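Local coordinates for RNA-dependent RNA Polymerase (Bombyx mori cytoplasmic polyhedrosis virus, PDB 6TZ0), which catalyses RNA-templated RNA synthesis, transcribing and replicating the double-stranded genome of the virus, at residues A67-P72 with E226-M231; H99-L104 with A238-I243; L247-I252 with E305-E310; S255-A260 with N330-C335. All blocks are in the same frame, centred on the assembly; numbering follows the deposited sequence.

Contact 1 (A67-P72 with E226-M231); sequences ATVTIP and ESIVAM
A67 points its CB at the helix E226-M231, where the methyl lies 3.7 Å from I228 CG2 and somewhat farther, at 4.1 Å, from V229 CG2. The two branches are oriented differently: I228 CG2 stands anti to its backbone N, whereas V229 CG2 lies beside its own, because V229 CG1 takes the anti place (chi1 177°). At T68 the side chain turns away from the helix and its OG1 is hydrogen-bonded to D54 OD1. The carbonyl faces the other way: T68 O is 3.7 Å from I228 CG2. D54 belongs to strand 54-58, the antiparallel partner of strand 64-68, so the contact packs the end of the second strand of a two-stranded antiparallel hairpin, and the loop that follows it, on helix 224-237. That helix also grips the backbone through N232, whose ND2 donates to T68 O while its OD1 accepts from T70 N. V69 adds an apolar branch pair, V69 CG2 to I228 CG2 at 4.3 Å, and Y170 of helix 166-175 packs on both residues. Beyond it, T70 OG1 turns back toward its own strand in a weak hydrogen bond to T68 O, 3.3 Å long.

Contact 2 (H99-L104 with A238-I243); sequences HKYDYL and AKDSYI
The irregular segment 99-104 meets a turn that leads into helix 242-248, with the CA atoms of Y103 and I243 6.3 Å apart and L104 facing S241 just before the helix begins. The polar link is made at the end of the Y101 ring, whose OH donates to D240 OD2 at 2.8 Å. The hydroxyl comes to the syn side of the carboxylate, 24° out of its plane, and the ring and carboxylate planes are turned 74° from each other, so the two groups cross instead of lying flat together. D240 reaches this site with CG anti to its backbone N. One face of the Y101 ring has K100 CG above its centre, and S241 CB approaches obliquely, 3.6 Å from Y101 CE1. The polar end of S241 is engaged by D244 in the first turn of the helix. Segment 99-104 thus runs past the N-terminal end of helix 242-248, in the N-terminal region of the polymerase. There the second aromatic residue takes over: I243 CG2 sits 3.5 Å from the centroid of the Y103 ring and 10° from its normal, a CH-pi contact over the face. The methyl is anti to the I243 backbone N, and I243 CB lies 3.6 Å from Y103 CG. The Y103 carbonyl is bonded to Y86 OH, and the Y103 side chain comes within about 4 Å, nearest atoms, of R485, a residue that binds UTP in this polymerase.

Contact 3 (L247-I252 with E305-E310); sequences LKIKGI and ELLYPE
L306, at the C-terminal end of helix 295-306, faces the chain that leaves helix 242-248, and the contact is therefore an apolar junction of two helix ends with the linkers that follow them. The CD1 branch of L306 does much of the touching: it is 3.7 Å from K248 CE and 3.8 Å from I249 CG2. That isoleucine methyl lies anti to its own carbonyl carbon, beside the backbone N, while I249 CG1 takes the place between the two (chi1 51°). The lysine side chain crosses L306 at about a right angle, with its methylene lying against the leucine while NZ is held in a salt bridge with E245. I252 reaches the middle of the same leucine, its CD1 standing 3.9 Å from L306 CG. I249 and I252 both point their CB toward segment 305-310, and each touches both leucines. I249 is further covered by H233 of helix 224-237, the helix on which Y308, at the N-cap position of helix 309-320, stacks its ring through H236. L307, the first residue to leave helical torsions, splits its two methyls between the same two isoleucines. I249 and L307 cross obliquely, with L307 CD2 3.7 Å from I249 CB. The side chains of I252 and L307 instead slide past each other in opposite directions, and there L307 CD1 comes to 4.0 Å from I252 CG2.

Contact 4 (S255-A260 with N330-C335); sequences SWYQEA and NYYAAC
The carbonyl oxygen of Y331 accepts the helical bond from C335 N at 2.9 Å, and the indole of W256 reaches the same place, with W256 CZ2 3.6 Å from Y331 O. The indole's far corner carries this half of the contact: W256 CH2 meets Y331 CB at 3.6 Å, at the ring edge and near its plane. C335 SG lies 3.5 Å from W256 CZ2. It also makes a sulfur-aromatic contact with the five-membered ring of W256, SG standing 4.5 Å from the centroid and 65° off the normal, an oblique approach. W256 CG sits between its backbone N and carbonyl carbon (chi1 56°), and from there the indole extends to helix 325-339. NE1 makes a weak hydrogen bond to G253 O. These side chains pack the start of helix 257-264 against helix 325-339, with L319 of helix 309-320 also on the indole. Y257 and Y332 form the second half, an oblique aromatic pair with ring centroids 4.7 Å apart and planes at 52°; their closest atoms are Y257 CD1 and Y332 CE1. L726 of strand 725-727 touches both tyrosines. The hydroxyl of Y332 bonds R336, and that of Y331 bonds D59. The side chain of Y257 lies about 11 Å, nearest atoms, from that of D547, a magnesium-binding residue.

In the fold
Contacts 1 and 4 are buried, whereas contacts 2 and 3 are partly so, with K248 of contact 3 exposed. Contacts 2 and 3 share helix 242-248, using its beginning and its end, and touch where Y103 CE2 meets L247 CD1 at 3.9 Å. Contact 1 adjoins contact 3 through E310, whose OE2 lies 3.7 Å from A67 CB. Contacts 3 and 4 alternate along the chain, their centres about 14 Å apart. The chemistry differs from one to the next: an alanine methyl with valine and isoleucine branches in contact 1, leucine and isoleucine branches in contact 3, aromatic rings and a sulfur in contact 4. Contact 2 combines a hydrogen bond with a CH-pi contact across its segments.

Contact 1 (A67-P72 with E226-M231)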
# COMPACT_ATOMS: atom_id res chain seq x y z
N ALA A 67 4.88 -28.46 -35.53
CA ALA A 67 5.99 -27.97 -34.73
C ALA A 67 6.90 -29.13 -34.34
O ALA A 67 6.55 -30.30 -34.50
CB ALA A 67 5.51 -27.22 -33.49
N THR A 68 8.07 -28.78 -33.81
CA THR A 68 9.13 -29.74 -33.51
C THR A 68 9.69 -29.44 -32.13
O THR A 68 9.99 -28.28 -31.83
CB THR A 68 10.24 -29.67 -34.57
OG1 THR A 68 9.69 -29.97 -35.86
CG2 THR A 68 11.35 -30.66 -34.27
N VAL A 69 9.81 -30.47 -31.30
CA VAL A 69 10.38 -30.32 -29.97
C VAL A 69 11.87 -30.00 -30.10
O VAL A 69 12.63 -30.78 -30.67
CB VAL A 69 10.16 -31.58 -29.13
CG1 VAL A 69 10.84 -31.44 -27.79
CG2 VAL A 69 8.68 -31.85 -28.94
N THR A 70 12.27 -28.85 -29.57
CA THR A 70 13.63 -28.34 -29.69
C THR A 70 14.09 -27.82 -28.34
O THR A 70 13.40 -27.00 -27.73
CB THR A 70 13.72 -27.23 -30.75
OG1 THR A 70 13.29 -27.74 -32.01
CG2 THR A 70 15.14 -26.71 -30.87
N ILE A 71 15.24 -28.29 -27.88
CA ILE A 71 15.84 -27.85 -26.62
C ILE A 71 17.26 -27.38 -26.92
O ILE A 71 18.04 -28.15 -27.49
CB ILE A 71 15.84 -28.95 -25.55
CG1 ILE A 71 14.40 -29.33 -25.20
CG2 ILE A 71 16.55 -28.49 -24.31
CD1 ILE A 71 14.29 -30.50 -24.31
N PRO A 72 17.63 -26.16 -26.56
CA PRO A 72 18.96 -25.65 -26.92
C PRO A 72 20.06 -26.26 -26.07
O PRO A 72 19.82 -26.88 -25.04
CB PRO A 72 18.83 -24.14 -26.66
CG PRO A 72 17.79 -24.04 -25.61
CD PRO A 72 16.81 -25.14 -25.89
N GLU A 226 0.52 -26.19 -29.97
CA GLU A 226 0.73 -24.88 -29.38
C GLU A 226 1.50 -24.97 -28.07
O GLU A 226 2.24 -24.05 -27.72
CB GLU A 226 -0.61 -24.19 -29.17
CG GLU A 226 -1.26 -23.73 -30.46
CD GLU A 226 -2.60 -23.10 -30.24
OE1 GLU A 226 -3.13 -23.21 -29.12
OE2 GLU A 226 -3.13 -22.47 -31.18
N SER A 227 1.38 -26.09 -27.35
CA SER A 227 2.21 -26.30 -26.17
C SER A 227 3.66 -26.52 -26.56
O SER A 227 4.57 -26.11 -25.82
CB SER A 227 1.71 -27.48 -25.36
OG SER A 227 1.92 -28.70 -26.03
N ILE A 228 3.90 -27.16 -27.71
CA ILE A 228 5.26 -27.27 -28.23
C ILE A 228 5.84 -25.90 -28.51
O ILE A 228 6.98 -25.59 -28.13
CB ILE A 228 5.29 -28.15 -29.49
CG1 ILE A 228 4.84 -29.56 -29.18
CG2 ILE A 228 6.67 -28.20 -30.09
CD1 ILE A 228 4.64 -30.35 -30.39
N VAL A 229 5.06 -25.05 -29.19
CA VAL A 229 5.50 -23.69 -29.52
C VAL A 229 5.79 -22.88 -28.25
O VAL A 229 6.81 -22.18 -28.16
CB VAL A 229 4.45 -23.00 -30.41
CG1 VAL A 229 4.84 -21.56 -30.70
CG2 VAL A 229 4.25 -23.77 -31.69
N ALA A 230 4.92 -23.02 -27.24
CA ALA A 230 5.10 -22.32 -25.97
C ALA A 230 6.36 -22.75 -25.25
O ALA A 230 7.16 -21.91 -24.82
CB ALA A 230 3.87 -22.54 -25.09
N MET A 231 6.58 -24.07 -25.12
CA MET A 231 7.75 -24.57 -24.40
C MET A 231 9.05 -24.26 -25.14
O MET A 231 10.07 -23.98 -24.50
CB MET A 231 7.62 -26.07 -24.16
CG MET A 231 6.56 -26.45 -23.16
SD MET A 231 6.84 -25.70 -21.55
CE MET A 231 8.35 -26.51 -21.04

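Contact 2 (H99-L104 with A238-I243)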
# COMPACT_ATOMS: atom_id res chain seq x y z
N HIS A 99 24.00 -2.46 -15.14
CA HIS A 99 24.30 -3.87 -15.05
C HIS A 99 23.20 -4.64 -15.76
O HIS A 99 22.02 -4.34 -15.61
CB HIS A 99 24.47 -4.33 -13.59
CG HIS A 99 23.24 -4.20 -12.75
ND1 HIS A 99 22.87 -3.01 -12.16
CD2 HIS A 99 22.32 -5.11 -12.37
CE1 HIS A 99 21.77 -3.20 -11.46
NE2 HIS A 99 21.41 -4.47 -11.57
N LYS A 100 23.62 -5.63 -16.56
CA LYS A 100 22.74 -6.20 -17.57
C LYS A 100 21.65 -7.07 -16.94
O LYS A 100 20.50 -7.03 -17.39
CB LYS A 100 23.56 -7.01 -18.57
CG LYS A 100 22.76 -7.61 -19.70
CD LYS A 100 23.65 -8.30 -20.71
CE LYS A 100 24.43 -7.28 -21.51
NZ LYS A 100 23.53 -6.44 -22.34
N TYR A 101 21.98 -7.83 -15.91
CA TYR A 101 21.07 -8.84 -15.39
C TYR A 101 20.55 -8.41 -14.03
O TYR A 101 21.33 -8.00 -13.16
CB TYR A 101 21.76 -10.19 -15.30
CG TYR A 101 22.25 -10.67 -16.64
CD1 TYR A 101 21.36 -11.19 -17.57
CD2 TYR A 101 23.59 -10.60 -16.97
CE1 TYR A 101 21.80 -11.61 -18.80
CE2 TYR A 101 24.04 -11.02 -18.20
CZ TYR A 101 23.14 -11.53 -19.11
OH TYR A 101 23.57 -11.97 -20.33
N ASP A 102 19.24 -8.52 -13.84
CA ASP A 102 18.61 -8.31 -12.55
C ASP A 102 18.05 -9.60 -11.97
O ASP A 102 17.49 -9.59 -10.87
CB ASP A 102 17.49 -7.28 -12.65
CG ASP A 102 18.00 -5.89 -12.94
OD1 ASP A 102 19.14 -5.59 -12.55
OD2 ASP A 102 17.25 -5.09 -13.53
N TYR A 103 18.17 -10.71 -12.70
CA TYR A 103 17.54 -11.96 -12.31
C TYR A 103 18.56 -13.08 -12.47
O TYR A 103 19.73 -12.85 -12.76
CB TYR A 103 16.26 -12.18 -13.12
CG TYR A 103 15.15 -11.21 -12.75
CD1 TYR A 103 14.28 -11.49 -11.71
CD2 TYR A 103 15.00 -10.01 -13.42
CE1 TYR A 103 13.28 -10.62 -11.35
CE2 TYR A 103 14.00 -9.12 -13.06
CZ TYR A 103 13.15 -9.43 -12.03
OH TYR A 103 12.15 -8.56 -11.67
N LEU A 104 18.10 -14.32 -12.27
CA LEU A 104 18.98 -15.48 -12.22
C LEU A 104 19.42 -15.85 -13.63
O LEU A 104 18.61 -16.27 -14.46
CB LEU A 104 18.26 -16.63 -11.53
CG LEU A 104 18.94 -17.92 -11.05
CD1 LEU A 104 18.93 -18.97 -12.11
CD2 LEU A 104 20.37 -17.64 -10.64
N ALA A 238 15.04 -18.74 -21.87
CA ALA A 238 15.96 -19.19 -20.83
C ALA A 238 17.36 -19.48 -21.33
O ALA A 238 18.21 -19.88 -20.53
CB ALA A 238 15.41 -20.45 -20.17
N LYS A 239 17.61 -19.32 -22.64
CA LYS A 239 18.93 -19.56 -23.21
C LYS A 239 20.02 -18.68 -22.58
O LYS A 239 21.15 -19.13 -22.39
CB LYS A 239 18.87 -19.33 -24.72
CG LYS A 239 20.11 -19.69 -25.48
CD LYS A 239 19.91 -19.43 -26.96
CE LYS A 239 18.98 -20.47 -27.56
NZ LYS A 239 18.86 -20.33 -29.03
N ASP A 240 19.70 -17.44 -22.23
CA ASP A 240 20.65 -16.58 -21.53
C ASP A 240 20.16 -16.21 -20.13
O ASP A 240 20.84 -16.50 -19.14
CB ASP A 240 20.91 -15.31 -22.35
CG ASP A 240 22.08 -14.48 -21.83
OD1 ASP A 240 22.76 -14.89 -20.87
OD2 ASP A 240 22.30 -13.39 -22.38
N SER A 241 19.01 -15.56 -20.03
CA SER A 241 18.44 -15.18 -18.74
C SER A 241 16.94 -15.16 -18.93
O SER A 241 16.43 -14.39 -19.75
CB SER A 241 18.96 -13.82 -18.29
OG SER A 241 18.38 -13.46 -17.05
N TYR A 242 16.24 -16.00 -18.17
CA TYR A 242 14.86 -16.32 -18.48
C TYR A 242 13.92 -15.16 -18.16
O TYR A 242 13.11 -14.76 -19.00
CB TYR A 242 14.48 -17.60 -17.74
CG TYR A 242 13.08 -18.09 -17.91
CD1 TYR A 242 12.59 -18.41 -19.17
CD2 TYR A 242 12.28 -18.36 -16.81
CE1 TYR A 242 11.31 -18.89 -19.33
CE2 TYR A 242 11.01 -18.85 -16.96
CZ TYR A 242 10.53 -19.12 -18.22
OH TYR A 242 9.26 -19.61 -18.38
N ILE A 243 14.06 -14.58 -16.97
CA ILE A 243 13.14 -13.53 -16.53
C ILE A 243 13.39 -12.24 -17.29
O ILE A 243 12.45 -11.52 -17.66
CB ILE A 243 13.26 -13.34 -15.01
CG1 ILE A 243 13.05 -14.67 -14.29
CG2 ILE A 243 12.25 -12.36 -14.53
CD1 ILE A 243 11.71 -15.29 -14.51

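Contact 3 (L247-I252 with E305-E310)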
# COMPACT_ATOMS: atom_id res chain seq x y z
N LEU A 247 10.65 -10.39 -19.67
CA LEU A 247 10.25 -9.00 -19.48
C LEU A 247 10.59 -8.13 -20.68
O LEU A 247 9.96 -7.07 -20.85
CB LEU A 247 10.91 -8.42 -18.23
CG LEU A 247 10.44 -8.96 -16.89
CD1 LEU A 247 11.30 -8.40 -15.78
CD2 LEU A 247 8.99 -8.61 -16.68
N LYS A 248 11.55 -8.52 -21.51
CA LYS A 248 11.93 -7.63 -22.60
C LYS A 248 10.97 -7.72 -23.79
O LYS A 248 10.79 -6.73 -24.50
CB LYS A 248 13.37 -7.92 -23.04
CG LYS A 248 13.97 -6.84 -23.91
CD LYS A 248 15.44 -7.08 -24.18
CE LYS A 248 15.64 -7.82 -25.48
NZ LYS A 248 15.48 -9.29 -25.36
N ILE A 249 10.33 -8.87 -24.02
CA ILE A 249 9.44 -9.01 -25.17
C ILE A 249 8.01 -9.27 -24.72
O ILE A 249 7.21 -9.85 -25.46
CB ILE A 249 9.95 -10.11 -26.13
CG1 ILE A 249 10.26 -11.43 -25.42
CG2 ILE A 249 11.19 -9.64 -26.85
CD1 ILE A 249 9.16 -12.47 -25.37
N LYS A 250 7.67 -8.79 -23.52
CA LYS A 250 6.37 -9.06 -22.92
C LYS A 250 5.24 -8.33 -23.65
O LYS A 250 4.11 -8.84 -23.70
CB LYS A 250 6.44 -8.67 -21.44
CG LYS A 250 5.22 -8.93 -20.57
CD LYS A 250 4.35 -7.70 -20.38
CE LYS A 250 5.14 -6.59 -19.71
NZ LYS A 250 5.60 -6.98 -18.35
N GLY A 251 5.51 -7.17 -24.24
CA GLY A 251 4.47 -6.42 -24.90
C GLY A 251 4.40 -6.61 -26.40
O GLY A 251 3.33 -6.44 -27.00
N ILE A 252 5.53 -6.97 -27.01
CA ILE A 252 5.58 -7.20 -28.46
C ILE A 252 4.78 -8.44 -28.83
O ILE A 252 4.03 -8.44 -29.81
CB ILE A 252 7.04 -7.31 -28.91
CG1 ILE A 252 7.77 -5.99 -28.72
CG2 ILE A 252 7.15 -7.72 -30.36
CD1 ILE A 252 9.25 -6.12 -28.91
N GLU A 305 12.58 -8.26 -35.53
CA GLU A 305 13.95 -8.26 -35.03
C GLU A 305 14.08 -8.76 -33.60
O GLU A 305 15.18 -9.16 -33.20
CB GLU A 305 14.58 -6.87 -35.15
CG GLU A 305 13.93 -5.82 -34.29
CD GLU A 305 14.54 -4.44 -34.47
OE1 GLU A 305 15.51 -4.32 -35.25
OE2 GLU A 305 14.04 -3.48 -33.85
N LEU A 306 13.01 -8.77 -32.81
CA LEU A 306 13.10 -9.17 -31.41
C LEU A 306 12.68 -10.60 -31.13
O LEU A 306 13.30 -11.26 -30.29
CB LEU A 306 12.27 -8.23 -30.53
CG LEU A 306 12.97 -7.10 -29.77
CD1 LEU A 306 13.84 -7.71 -28.71
CD2 LEU A 306 13.81 -6.23 -30.66
N LEU A 307 11.65 -11.11 -31.77
CA LEU A 307 11.06 -12.35 -31.28
C LEU A 307 11.73 -13.59 -31.86
O LEU A 307 12.39 -13.55 -32.91
CB LEU A 307 9.56 -12.41 -31.57
CG LEU A 307 8.69 -11.48 -30.73
CD1 LEU A 307 7.27 -11.64 -31.15
CD2 LEU A 307 8.83 -11.81 -29.27
N TYR A 308 11.56 -14.69 -31.14
CA TYR A 308 11.95 -16.01 -31.62
C TYR A 308 11.10 -16.38 -32.83
O TYR A 308 9.87 -16.28 -32.77
CB TYR A 308 11.76 -17.00 -30.47
CG TYR A 308 12.07 -18.44 -30.75
CD1 TYR A 308 13.35 -18.86 -31.06
CD2 TYR A 308 11.08 -19.41 -30.59
CE1 TYR A 308 13.63 -20.19 -31.28
CE2 TYR A 308 11.36 -20.74 -30.80
CZ TYR A 308 12.63 -21.13 -31.14
OH TYR A 308 12.89 -22.46 -31.35
N PRO A 309 11.72 -16.78 -33.95
CA PRO A 309 10.98 -16.84 -35.23
C PRO A 309 9.91 -17.92 -35.31
O PRO A 309 9.05 -17.81 -36.19
CB PRO A 309 12.09 -17.07 -36.26
CG PRO A 309 13.20 -17.66 -35.50
CD PRO A 309 13.15 -17.05 -34.15
N GLU A 310 9.92 -18.93 -34.45
CA GLU A 310 8.78 -19.84 -34.40
C GLU A 310 7.56 -19.15 -33.80
O GLU A 310 6.44 -19.28 -34.32
CB GLU A 310 9.14 -21.08 -33.58
CG GLU A 310 8.06 -22.15 -33.55
CD GLU A 310 8.45 -23.33 -32.68
OE1 GLU A 310 9.52 -23.28 -32.05
OE2 GLU A 310 7.68 -24.31 -32.64

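Contact 4 (S255-A260 with N330-C335)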
# COMPACT_ATOMS: atom_id res chain seq x y z
N SER A 255 0.74 -7.25 -28.51
CA SER A 255 0.13 -6.06 -29.09
C SER A 255 -0.22 -6.21 -30.57
O SER A 255 -0.63 -5.22 -31.19
CB SER A 255 1.06 -4.86 -28.89
OG SER A 255 2.27 -5.03 -29.61
N TRP A 256 -0.07 -7.39 -31.16
CA TRP A 256 -0.42 -7.65 -32.55
C TRP A 256 -1.92 -7.75 -32.78
O TRP A 256 -2.35 -7.72 -33.95
CB TRP A 256 0.25 -8.95 -33.00
CG TRP A 256 -0.12 -10.11 -32.13
CD1 TRP A 256 0.52 -10.52 -31.01
CD2 TRP A 256 -1.25 -10.97 -32.28
NE1 TRP A 256 -0.12 -11.58 -30.46
CE2 TRP A 256 -1.22 -11.88 -31.22
CE3 TRP A 256 -2.28 -11.06 -33.22
CZ2 TRP A 256 -2.18 -12.87 -31.06
CZ3 TRP A 256 -3.23 -12.04 -33.06
CH2 TRP A 256 -3.17 -12.93 -31.99
N TYR A 257 -2.72 -7.89 -31.72
CA TYR A 257 -4.13 -8.24 -31.89
C TYR A 257 -4.93 -7.11 -32.49
O TYR A 257 -5.95 -7.36 -33.14
CB TYR A 257 -4.75 -8.67 -30.56
CG TYR A 257 -5.04 -7.55 -29.59
CD1 TYR A 257 -4.05 -7.04 -28.78
CD2 TYR A 257 -6.34 -7.06 -29.43
CE1 TYR A 257 -4.32 -6.03 -27.88
CE2 TYR A 257 -6.61 -6.06 -28.54
CZ TYR A 257 -5.60 -5.55 -27.76
OH TYR A 257 -5.87 -4.55 -26.86
N GLN A 258 -4.47 -5.88 -32.33
CA GLN A 258 -5.13 -4.73 -32.93
C GLN A 258 -4.97 -4.76 -34.45
O GLN A 258 -5.94 -4.50 -35.18
CB GLN A 258 -4.56 -3.46 -32.33
CG GLN A 258 -5.30 -2.20 -32.64
CD GLN A 258 -4.74 -1.04 -31.86
OE1 GLN A 258 -3.73 -1.17 -31.18
NE2 GLN A 258 -5.41 0.09 -31.93
N GLU A 259 -3.79 -5.13 -34.94
CA GLU A 259 -3.59 -5.30 -36.38
C GLU A 259 -4.36 -6.49 -36.92
O GLU A 259 -4.89 -6.44 -38.03
CB GLU A 259 -2.11 -5.44 -36.68
CG GLU A 259 -1.78 -5.53 -38.15
CD GLU A 259 -0.30 -5.66 -38.40
OE1 GLU A 259 0.46 -5.66 -37.41
OE2 GLU A 259 0.10 -5.78 -39.57
N ALA A 260 -4.43 -7.58 -36.14
CA ALA A 260 -5.21 -8.74 -36.56
C ALA A 260 -6.69 -8.41 -36.68
O ALA A 260 -7.34 -8.76 -37.68
CB ALA A 260 -5.00 -9.89 -35.58
N ASN A 330 -9.15 -16.05 -29.63
CA ASN A 330 -8.55 -17.34 -29.32
C ASN A 330 -7.04 -17.31 -29.50
O ASN A 330 -6.29 -17.80 -28.63
CB ASN A 330 -9.17 -18.43 -30.18
CG ASN A 330 -10.62 -18.67 -29.86
OD1 ASN A 330 -11.03 -18.64 -28.71
ND2 ASN A 330 -11.42 -18.90 -30.89
N TYR A 331 -6.55 -16.71 -30.60
CA TYR A 331 -5.11 -16.60 -30.77
C TYR A 331 -4.49 -15.66 -29.75
O TYR A 331 -3.33 -15.86 -29.35
CB TYR A 331 -4.74 -16.12 -32.17
CG TYR A 331 -5.00 -17.08 -33.29
CD1 TYR A 331 -4.39 -18.32 -33.32
CD2 TYR A 331 -5.75 -16.70 -34.39
CE1 TYR A 331 -4.59 -19.19 -34.36
CE2 TYR A 331 -5.95 -17.56 -35.45
CZ TYR A 331 -5.37 -18.80 -35.43
OH TYR A 331 -5.57 -19.67 -36.47
N TYR A 332 -5.23 -14.64 -29.30
CA TYR A 332 -4.70 -13.74 -28.29
C TYR A 332 -4.56 -14.44 -26.94
O TYR A 332 -3.55 -14.24 -26.25
CB TYR A 332 -5.58 -12.51 -28.16
CG TYR A 332 -5.03 -11.49 -27.19
CD1 TYR A 332 -3.94 -10.71 -27.53
CD2 TYR A 332 -5.60 -11.32 -25.93
CE1 TYR A 332 -3.43 -9.79 -26.65
CE2 TYR A 332 -5.09 -10.40 -25.05
CZ TYR A 332 -4.02 -9.63 -25.41
OH TYR A 332 -3.52 -8.72 -24.52
N ALA A 333 -5.54 -15.25 -26.56
CA ALA A 333 -5.41 -16.03 -25.33
C ALA A 333 -4.28 -17.05 -25.43
O ALA A 333 -3.58 -17.30 -24.44
CB ALA A 333 -6.73 -16.74 -25.01
N ALA A 334 -4.06 -17.61 -26.63
CA ALA A 334 -2.93 -18.50 -26.83
C ALA A 334 -1.60 -17.77 -26.65
O ALA A 334 -0.70 -18.29 -25.99
CB ALA A 334 -3.00 -19.15 -28.21
N CYS A 335 -1.47 -16.56 -27.18
CA CYS A 335 -0.23 -15.81 -26.99
C CYS A 335 -0.06 -15.31 -25.55
O CYS A 335 1.07 -15.13 -25.10
CB CYS A 335 -0.15 -14.65 -27.97
SG CYS A 335 0.08 -15.18 -29.66